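Hypothetical protein AF1531 (Archaeoglobus fulgidus, PDB 2I5H) is of unknown function, though its membership of the DUF655 family, in the helix-hairpin-helix clan, is consistent with a role in binding nucleic acid. Local coordinates at residues Y20-P32 / T95-I109. Numbering follows the deposited sequence.
Sequences YAYVLDFMPYGHP and TPAAKTELPYVIEHI
L24 is the central bump of this contact: its CB rests on A98 CB (3.9 Å) of helix 96-111, while its branched end fits between L102 and V105, CD2 lying against V105 CG2 and L102 CD1. The main chain comes close to the helix here, with L24 CA 4.8 Å from A98 CA, at the bulge that L24 and D25 form opposite Q46, consistent with the small side chain of A98. Farther along the helix the gap widens and Y22 fills it. V105 CG1 presses on Y22 CB at 3.4 Å, I109 CG1 sits over one face of the ring as a CH-pi contact, and the edge of the H108 ring, at CD2, meets Y22 CE1 in an oblique aromatic contact, planes at 73°. H108 extends away from its own backbone N (chi1 -179°) and crosses Y22 at about a right angle. At the helix start, T95 OG1 donates to D25 OD2 (2.8 Å) from above the carboxylate plane and accepts from A98 N (3.0 Å), so the N-cap hydroxyl ties the bulge to the first turn. T95 CG2 meets the end of M27 tip to tip, at SD and CE, and lies at the edge of the H31 ring near CE1; H31 NE2 is hydrogen-bonded to E57 OE1. The helix thus crosses one face of the antiparallel sheet, strand 20-27 lying between 71-73 and 44-49; V48 of the latter also touches L24 and V105, while I106 and P103 pack against helix 173-186.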
ATOM      1  N   TYR A  20      -4.198   7.647   9.061  1.00 22.48           N
ATOM      2  CA  TYR A  20      -3.445   6.551   9.661  1.00 21.20           C
ATOM      3  C   TYR A  20      -2.452   5.959   8.664  1.00 19.19           C
ATOM      4  O   TYR A  20      -2.695   5.969   7.461  1.00 19.57           O
ATOM      5  CB  TYR A  20      -4.395   5.448  10.119  1.00 25.03           C
ATOM      6  CG  TYR A  20      -5.233   5.818  11.318  1.00 27.33           C
ATOM      7  CD1 TYR A  20      -4.738   5.669  12.612  1.00 30.84           C
ATOM      8  CD2 TYR A  20      -6.523   6.315  11.159  1.00 30.36           C
ATOM      9  CE1 TYR A  20      -5.513   6.001  13.723  1.00 32.76           C
ATOM     10  CE2 TYR A  20      -7.306   6.651  12.261  1.00 33.00           C
ATOM     11  CZ  TYR A  20      -6.796   6.490  13.537  1.00 34.03           C
ATOM     12  OH  TYR A  20      -7.576   6.808  14.627  1.00 36.28           O
ATOM     13  N   ALA A  21      -1.336   5.446   9.173  1.00 18.03           N
ATOM     14  CA  ALA A  21      -0.318   4.822   8.327  1.00 17.74           C
ATOM     15  C   ALA A  21       0.269   3.616   9.044  1.00 18.90           C
ATOM     16  O   ALA A  21       0.125   3.466  10.262  1.00 20.14           O
ATOM     17  CB  ALA A  21       0.792   5.823   7.997  1.00 16.98           C
ATOM     18  N   TYR A  22       0.935   2.757   8.282  1.00 16.45           N
ATOM     19  CA  TYR A  22       1.552   1.558   8.835  1.00 17.08           C
ATOM     20  C   TYR A  22       3.074   1.665   8.749  1.00 16.78           C
ATOM     21  O   TYR A  22       3.626   2.117   7.742  1.00 14.26           O
ATOM     22  CB  TYR A  22       1.045   0.323   8.082  1.00 18.37           C
ATOM     23  CG  TYR A  22      -0.352  -0.113   8.487  1.00 22.12           C
ATOM     24  CD1 TYR A  22      -0.542  -1.176   9.372  1.00 25.41           C
ATOM     25  CD2 TYR A  22      -1.479   0.535   7.989  1.00 23.86           C
ATOM     26  CE1 TYR A  22      -1.821  -1.586   9.749  1.00 26.31           C
ATOM     27  CE2 TYR A  22      -2.768   0.134   8.359  1.00 26.82           C
ATOM     28  CZ  TYR A  22      -2.928  -0.927   9.237  1.00 28.21           C
ATOM     29  OH  TYR A  22      -4.193  -1.341   9.588  1.00 29.31           O
ATOM     30  N   VAL A  23       3.747   1.259   9.822  1.00 16.22           N
ATOM     31  CA  VAL A  23       5.194   1.332   9.901  1.00 16.15           C
ATOM     32  C   VAL A  23       5.911   0.333   8.998  1.00 15.92           C
ATOM     33  O   VAL A  23       5.625  -0.863   9.022  1.00 16.62           O
ATOM     34  CB  VAL A  23       5.674   1.120  11.357  1.00 17.18           C
ATOM     35  CG1 VAL A  23       7.188   1.128  11.412  1.00 16.12           C
ATOM     36  CG2 VAL A  23       5.094   2.201  12.255  1.00 15.92           C
ATOM     37  N   LEU A  24       6.843   0.848   8.205  1.00 14.88           N
ATOM     38  CA  LEU A  24       7.638   0.037   7.295  1.00 15.86           C
ATOM     39  C   LEU A  24       9.025  -0.205   7.869  1.00 16.25           C
ATOM     40  O   LEU A  24       9.621  -1.263   7.662  1.00 16.04           O
ATOM     41  CB  LEU A  24       7.793   0.746   5.946  1.00 13.35           C
ATOM     42  CG  LEU A  24       6.535   1.092   5.146  1.00 14.94           C
ATOM     43  CD1 LEU A  24       6.917   1.961   3.951  1.00 16.19           C
ATOM     44  CD2 LEU A  24       5.853  -0.183   4.678  1.00 16.65           C
ATOM     45  N   ASP A  25       9.535   0.790   8.590  1.00 14.98           N
ATOM     46  CA  ASP A  25      10.870   0.717   9.159  1.00 14.82           C
ATOM     47  C   ASP A  25      11.030   1.791  10.230  1.00 15.71           C
ATOM     48  O   ASP A  25      10.605   2.934  10.036  1.00 14.87           O
ATOM     49  CB  ASP A  25      11.891   0.923   8.025  1.00 16.73           C
ATOM     50  CG  ASP A  25      13.330   0.731   8.472  1.00 19.28           C
ATOM     51  OD1 ASP A  25      13.591  -0.139   9.325  1.00 21.76           O
ATOM     52  OD2 ASP A  25      14.206   1.444   7.946  1.00 21.09           O
ATOM     53  N   PHE A  26      11.615   1.415  11.364  1.00 15.97           N
ATOM     54  CA  PHE A  26      11.857   2.370  12.444  1.00 15.19           C
ATOM     55  C   PHE A  26      13.360   2.515  12.682  1.00 15.84           C
ATOM     56  O   PHE A  26      14.081   1.517  12.832  1.00 18.06           O
ATOM     57  CB  PHE A  26      11.158   1.935  13.741  1.00 15.38           C
ATOM     58  CG  PHE A  26      11.495   2.808  14.930  1.00 14.81           C
ATOM     59  CD1 PHE A  26      11.378   4.202  14.848  1.00 14.21           C
ATOM     60  CD2 PHE A  26      11.960   2.243  16.115  1.00 16.44           C
ATOM     61  CE1 PHE A  26      11.723   5.017  15.931  1.00 13.24           C
ATOM     62  CE2 PHE A  26      12.308   3.052  17.210  1.00 16.84           C
ATOM     63  CZ  PHE A  26      12.190   4.444  17.117  1.00 16.40           C
ATOM     64  N   MET A  27      13.827   3.763  12.703  1.00 14.85           N
ATOM     65  CA  MET A  27      15.241   4.076  12.907  1.00 14.56           C
ATOM     66  C   MET A  27      15.437   4.940  14.150  1.00 16.08           C
ATOM     67  O   MET A  27      15.308   6.172  14.093  1.00 13.42           O
ATOM     68  CB  MET A  27      15.793   4.831  11.698  1.00 16.32           C
ATOM     69  CG  MET A  27      15.749   4.047  10.401  1.00 16.98           C
ATOM     70  SD  MET A  27      16.013   5.087   8.950  1.00 22.36           S
ATOM     71  CE  MET A  27      14.345   5.544   8.573  1.00 20.36           C
ATOM     72  N   PRO A  28      15.764   4.310  15.288  1.00 17.33           N
ATOM     73  CA  PRO A  28      15.981   5.023  16.555  1.00 17.19           C
ATOM     74  C   PRO A  28      16.862   6.262  16.420  1.00 18.50           C
ATOM     75  O   PRO A  28      16.569   7.300  17.016  1.00 17.71           O
ATOM     76  CB  PRO A  28      16.622   3.957  17.439  1.00 19.23           C
ATOM     77  CG  PRO A  28      15.952   2.714  16.975  1.00 15.85           C
ATOM     78  CD  PRO A  28      15.938   2.858  15.470  1.00 16.39           C
ATOM     79  N   TYR A  29      17.948   6.153  15.655  1.00 17.70           N
ATOM     80  CA  TYR A  29      18.848   7.295  15.456  1.00 18.75           C
ATOM     81  C   TYR A  29      18.784   7.889  14.056  1.00 18.99           C
ATOM     82  O   TYR A  29      19.722   8.563  13.613  1.00 20.71           O
ATOM     83  CB  TYR A  29      20.301   6.906  15.765  1.00 23.42           C
ATOM     84  CG  TYR A  29      20.701   7.155  17.199  1.00 24.63           C
ATOM     85  CD1 TYR A  29      21.137   6.114  18.014  1.00 22.54           C
ATOM     86  CD2 TYR A  29      20.617   8.437  17.751  1.00 25.56           C
ATOM     87  CE1 TYR A  29      21.477   6.338  19.349  1.00 24.68           C
ATOM     88  CE2 TYR A  29      20.951   8.671  19.083  1.00 26.46           C
ATOM     89  CZ  TYR A  29      21.376   7.618  19.876  1.00 29.41           C
ATOM     90  OH  TYR A  29      21.659   7.834  21.208  1.00 31.00           O
ATOM     91  N   GLY A  30      17.686   7.639  13.354  1.00 15.94           N
ATOM     92  CA  GLY A  30      17.540   8.169  12.009  1.00 17.89           C
ATOM     93  C   GLY A  30      18.378   7.462  10.958  1.00 19.99           C
ATOM     94  O   GLY A  30      18.824   6.332  11.156  1.00 18.43           O
ATOM     95  N   HIS A  31      18.599   8.128   9.831  1.00 18.70           N
ATOM     96  CA  HIS A  31      19.372   7.526   8.752  1.00 21.40           C
ATOM     97  C   HIS A  31      20.830   7.298   9.112  1.00 19.35           C
ATOM     98  O   HIS A  31      21.501   8.182   9.631  1.00 18.22           O
ATOM     99  CB  HIS A  31      19.258   8.380   7.491  1.00 24.84           C
ATOM    100  CG  HIS A  31      17.884   8.375   6.899  1.00 26.78           C
ATOM    101  ND1 HIS A  31      17.336   7.258   6.310  1.00 28.42           N
ATOM    102  CD2 HIS A  31      16.932   9.337   6.844  1.00 28.32           C
ATOM    103  CE1 HIS A  31      16.103   7.529   5.918  1.00 29.84           C
ATOM    104  NE2 HIS A  31      15.834   8.784   6.230  1.00 28.03           N
ATOM    105  N   PRO A  32      21.339   6.090   8.836  1.00 20.38           N
ATOM    106  CA  PRO A  32      22.732   5.765   9.147  1.00 22.38           C
ATOM    107  C   PRO A  32      23.780   6.702   8.549  1.00 21.76           C
ATOM    108  O   PRO A  32      24.868   6.851   9.104  1.00 24.47           O
ATOM    109  CB  PRO A  32      22.875   4.318   8.657  1.00 22.44           C
ATOM    110  CG  PRO A  32      21.803   4.178   7.619  1.00 23.38           C
ATOM    111  CD  PRO A  32      20.654   4.951   8.200  1.00 23.40           C
ATOM    112  N   THR A  95      14.119   3.052   2.780  1.00 16.59           N
ATOM    113  CA  THR A  95      15.311   2.312   3.182  1.00 18.93           C
ATOM    114  C   THR A  95      15.174   0.911   2.589  1.00 19.12           C
ATOM    115  O   THR A  95      14.102   0.527   2.130  1.00 17.39           O
ATOM    116  CB  THR A  95      15.406   2.164   4.715  1.00 18.42           C
ATOM    117  OG1 THR A  95      14.265   1.439   5.194  1.00 17.86           O
ATOM    118  CG2 THR A  95      15.476   3.522   5.389  1.00 19.02           C
ATOM    119  N   PRO A  96      16.267   0.132   2.577  1.00 20.46           N
ATOM    120  CA  PRO A  96      16.203  -1.227   2.031  1.00 21.04           C
ATOM    121  C   PRO A  96      15.190  -2.067   2.799  1.00 20.33           C
ATOM    122  O   PRO A  96      14.426  -2.836   2.215  1.00 20.05           O
ATOM    123  CB  PRO A  96      17.630  -1.736   2.219  1.00 22.17           C
ATOM    124  CG  PRO A  96      18.445  -0.485   2.030  1.00 22.13           C
ATOM    125  CD  PRO A  96      17.659   0.518   2.862  1.00 21.74           C
ATOM    126  N   ALA A  97      15.189  -1.903   4.117  1.00 20.05           N
ATOM    127  CA  ALA A  97      14.273  -2.632   4.983  1.00 19.51           C
ATOM    128  C   ALA A  97      12.837  -2.229   4.662  1.00 17.40           C
ATOM    129  O   ALA A  97      11.952  -3.077   4.581  1.00 17.14           O
ATOM    130  CB  ALA A  97      14.592  -2.338   6.440  1.00 21.24           C
ATOM    131  N   ALA A  98      12.608  -0.934   4.469  1.00 16.48           N
ATOM    132  CA  ALA A  98      11.267  -0.459   4.150  1.00 14.59           C
ATOM    133  C   ALA A  98      10.775  -1.023   2.815  1.00 14.55           C
ATOM    134  O   ALA A  98       9.603  -1.386   2.682  1.00 13.97           O
ATOM    135  CB  ALA A  98      11.249   1.058   4.113  1.00 14.84           C
ATOM    136  N   LYS A  99      11.664  -1.086   1.826  1.00 14.87           N
ATOM    137  CA  LYS A  99      11.287  -1.620   0.525  1.00 17.06           C
ATOM    138  C   LYS A  99      10.902  -3.093   0.644  1.00 17.54           C
ATOM    139  O   LYS A  99       9.934  -3.548   0.027  1.00 17.12           O
ATOM    140  CB  LYS A  99      12.436  -1.469  -0.480  1.00 18.31           C
ATOM    141  CG  LYS A  99      12.727  -0.032  -0.906  1.00 18.81           C
ATOM    142  CD  LYS A  99      13.747  -0.013  -2.029  1.00 22.38           C
ATOM    143  CE  LYS A  99      14.053   1.402  -2.485  1.00 23.37           C
ATOM    144  NZ  LYS A  99      15.061   1.390  -3.578  1.00 30.81           N
ATOM    145  N   THR A 100      11.659  -3.845   1.435  1.00 19.10           N
ATOM    146  CA  THR A 100      11.357  -5.260   1.612  1.00 20.74           C
ATOM    147  C   THR A 100       9.997  -5.452   2.276  1.00 19.19           C
ATOM    148  O   THR A 100       9.236  -6.339   1.899  1.00 19.72           O
ATOM    149  CB  THR A 100      12.408  -5.962   2.485  1.00 22.75           C
ATOM    150  OG1 THR A 100      13.704  -5.785   1.908  1.00 25.71           O
ATOM    151  CG2 THR A 100      12.101  -7.455   2.589  1.00 25.33           C
ATOM    152  N   GLU A 101       9.691  -4.608   3.257  1.00 18.29           N
ATOM    153  CA  GLU A 101       8.433  -4.718   3.981  1.00 16.43           C
ATOM    154  C   GLU A 101       7.216  -4.172   3.247  1.00 16.32           C
ATOM    155  O   GLU A 101       6.103  -4.617   3.498  1.00 17.43           O
ATOM    156  CB  GLU A 101       8.535  -4.017   5.345  1.00 16.64           C
ATOM    157  CG  GLU A 101       9.554  -4.607   6.313  1.00 15.75           C
ATOM    158  CD  GLU A 101       9.275  -6.060   6.676  1.00 16.92           C
ATOM    159  OE1 GLU A 101       8.104  -6.485   6.636  1.00 19.09           O
ATOM    160  OE2 GLU A 101      10.237  -6.777   7.021  1.00 21.55           O
ATOM    161  N   LEU A 102       7.423  -3.220   2.341  1.00 14.87           N
ATOM    162  CA  LEU A 102       6.307  -2.595   1.633  1.00 15.57           C
ATOM    163  C   LEU A 102       5.228  -3.541   1.107  1.00 15.87           C
ATOM    164  O   LEU A 102       4.055  -3.379   1.438  1.00 17.99           O
ATOM    165  CB  LEU A 102       6.823  -1.705   0.489  1.00 15.42           C
ATOM    166  CG  LEU A 102       5.763  -0.847  -0.228  1.00 16.68           C
ATOM    167  CD1 LEU A 102       5.081   0.099   0.768  1.00 17.91           C
ATOM    168  CD2 LEU A 102       6.420  -0.052  -1.346  1.00 14.82           C
ATOM    169  N   PRO A 103       5.598  -4.548   0.294  1.00 18.46           N
ATOM    170  CA  PRO A 103       4.550  -5.444  -0.209  1.00 19.77           C
ATOM    171  C   PRO A 103       3.758  -6.179   0.875  1.00 20.35           C
ATOM    172  O   PRO A 103       2.552  -6.381   0.732  1.00 19.72           O
ATOM    173  CB  PRO A 103       5.316  -6.391  -1.143  1.00 18.76           C
ATOM    174  CG  PRO A 103       6.691  -6.420  -0.544  1.00 22.52           C
ATOM    175  CD  PRO A 103       6.928  -4.970  -0.179  1.00 17.99           C
ATOM    176  N   TYR A 104       4.433  -6.574   1.953  1.00 18.17           N
ATOM    177  CA  TYR A 104       3.775  -7.281   3.050  1.00 20.11           C
ATOM    178  C   TYR A 104       2.827  -6.374   3.818  1.00 19.47           C
ATOM    179  O   TYR A 104       1.749  -6.799   4.233  1.00 21.00           O
ATOM    180  CB  TYR A 104       4.816  -7.857   4.012  1.00 20.16           C
ATOM    181  CG  TYR A 104       5.678  -8.920   3.381  1.00 22.15           C
ATOM    182  CD1 TYR A 104       5.155 -10.174   3.075  1.00 24.03           C
ATOM    183  CD2 TYR A 104       7.004  -8.658   3.048  1.00 22.26           C
ATOM    184  CE1 TYR A 104       5.937 -11.144   2.445  1.00 24.87           C
ATOM    185  CE2 TYR A 104       7.793  -9.614   2.421  1.00 24.16           C
ATOM    186  CZ  TYR A 104       7.249 -10.858   2.122  1.00 25.82           C
ATOM    187  OH  TYR A 104       8.027 -11.804   1.498  1.00 29.13           O
ATOM    188  N   VAL A 105       3.235  -5.125   4.014  1.00 17.97           N
ATOM    189  CA  VAL A 105       2.414  -4.162   4.734  1.00 19.05           C
ATOM    190  C   VAL A 105       1.195  -3.757   3.897  1.00 20.09           C
ATOM    191  O   VAL A 105       0.084  -3.659   4.418  1.00 20.99           O
ATOM    192  CB  VAL A 105       3.254  -2.924   5.131  1.00 17.75           C
ATOM    193  CG1 VAL A 105       2.385  -1.877   5.802  1.00 17.62           C
ATOM    194  CG2 VAL A 105       4.370  -3.351   6.083  1.00 19.44           C
ATOM    195  N   ILE A 106       1.394  -3.534   2.601  1.00 19.75           N
ATOM    196  CA  ILE A 106       0.276  -3.173   1.733  1.00 20.08           C
ATOM    197  C   ILE A 106      -0.749  -4.310   1.736  1.00 20.83           C
ATOM    198  O   ILE A 106      -1.957  -4.072   1.790  1.00 21.67           O
ATOM    199  CB  ILE A 106       0.744  -2.911   0.284  1.00 19.90           C
ATOM    200  CG1 ILE A 106       1.550  -1.609   0.230  1.00 19.07           C
ATOM    201  CG2 ILE A 106      -0.461  -2.823  -0.650  1.00 21.37           C
ATOM    202  CD1 ILE A 106       2.118  -1.289  -1.139  1.00 20.11           C
ATOM    203  N   GLU A 107      -0.263  -5.544   1.685  1.00 22.13           N
ATOM    204  CA  GLU A 107      -1.142  -6.709   1.691  1.00 24.52           C
ATOM    205  C   GLU A 107      -1.965  -6.721   2.975  1.00 24.53           C
ATOM    206  O   GLU A 107      -3.156  -7.021   2.959  1.00 25.23           O
ATOM    207  CB  GLU A 107      -0.314  -7.988   1.586  1.00 26.75           C
ATOM    208  CG  GLU A 107      -1.132  -9.260   1.460  1.00 31.74           C
ATOM    209  CD  GLU A 107      -0.257 -10.492   1.360  1.00 34.05           C
ATOM    210  OE1 GLU A 107       0.490 -10.765   2.323  1.00 36.66           O
ATOM    211  OE2 GLU A 107      -0.306 -11.182   0.319  1.00 37.23           O
ATOM    212  N   HIS A 108      -1.318  -6.383   4.087  1.00 24.87           N
ATOM    213  CA  HIS A 108      -1.974  -6.336   5.386  1.00 26.14           C
ATOM    214  C   HIS A 108      -3.098  -5.307   5.348  1.00 26.97           C
ATOM    215  O   HIS A 108      -4.214  -5.568   5.797  1.00 26.50           O
ATOM    216  CB  HIS A 108      -0.959  -5.946   6.465  1.00 27.99           C
ATOM    217  CG  HIS A 108      -1.528  -5.903   7.848  1.00 30.61           C
ATOM    218  ND1 HIS A 108      -1.851  -7.040   8.557  1.00 31.04           N
ATOM    219  CD2 HIS A 108      -1.827  -4.859   8.657  1.00 32.08           C
ATOM    220  CE1 HIS A 108      -2.323  -6.699   9.743  1.00 32.54           C
ATOM    221  NE2 HIS A 108      -2.318  -5.380   9.829  1.00 32.64           N
ATOM    222  N   ILE A 109      -2.788  -4.134   4.808  1.00 24.78           N
ATOM    223  CA  ILE A 109      -3.753  -3.047   4.706  1.00 24.86           C
ATOM    224  C   ILE A 109      -4.996  -3.420   3.896  1.00 25.80           C
ATOM    225  O   ILE A 109      -6.121  -3.199   4.341  1.00 27.14           O
ATOM    226  CB  ILE A 109      -3.099  -1.798   4.073  1.00 23.46           C
ATOM    227  CG1 ILE A 109      -1.997  -1.271   4.999  1.00 23.86           C
ATOM    228  CG2 ILE A 109      -4.145  -0.717   3.828  1.00 22.17           C
ATOM    229  CD1 ILE A 109      -1.172  -0.151   4.395  1.00 23.09           C
TER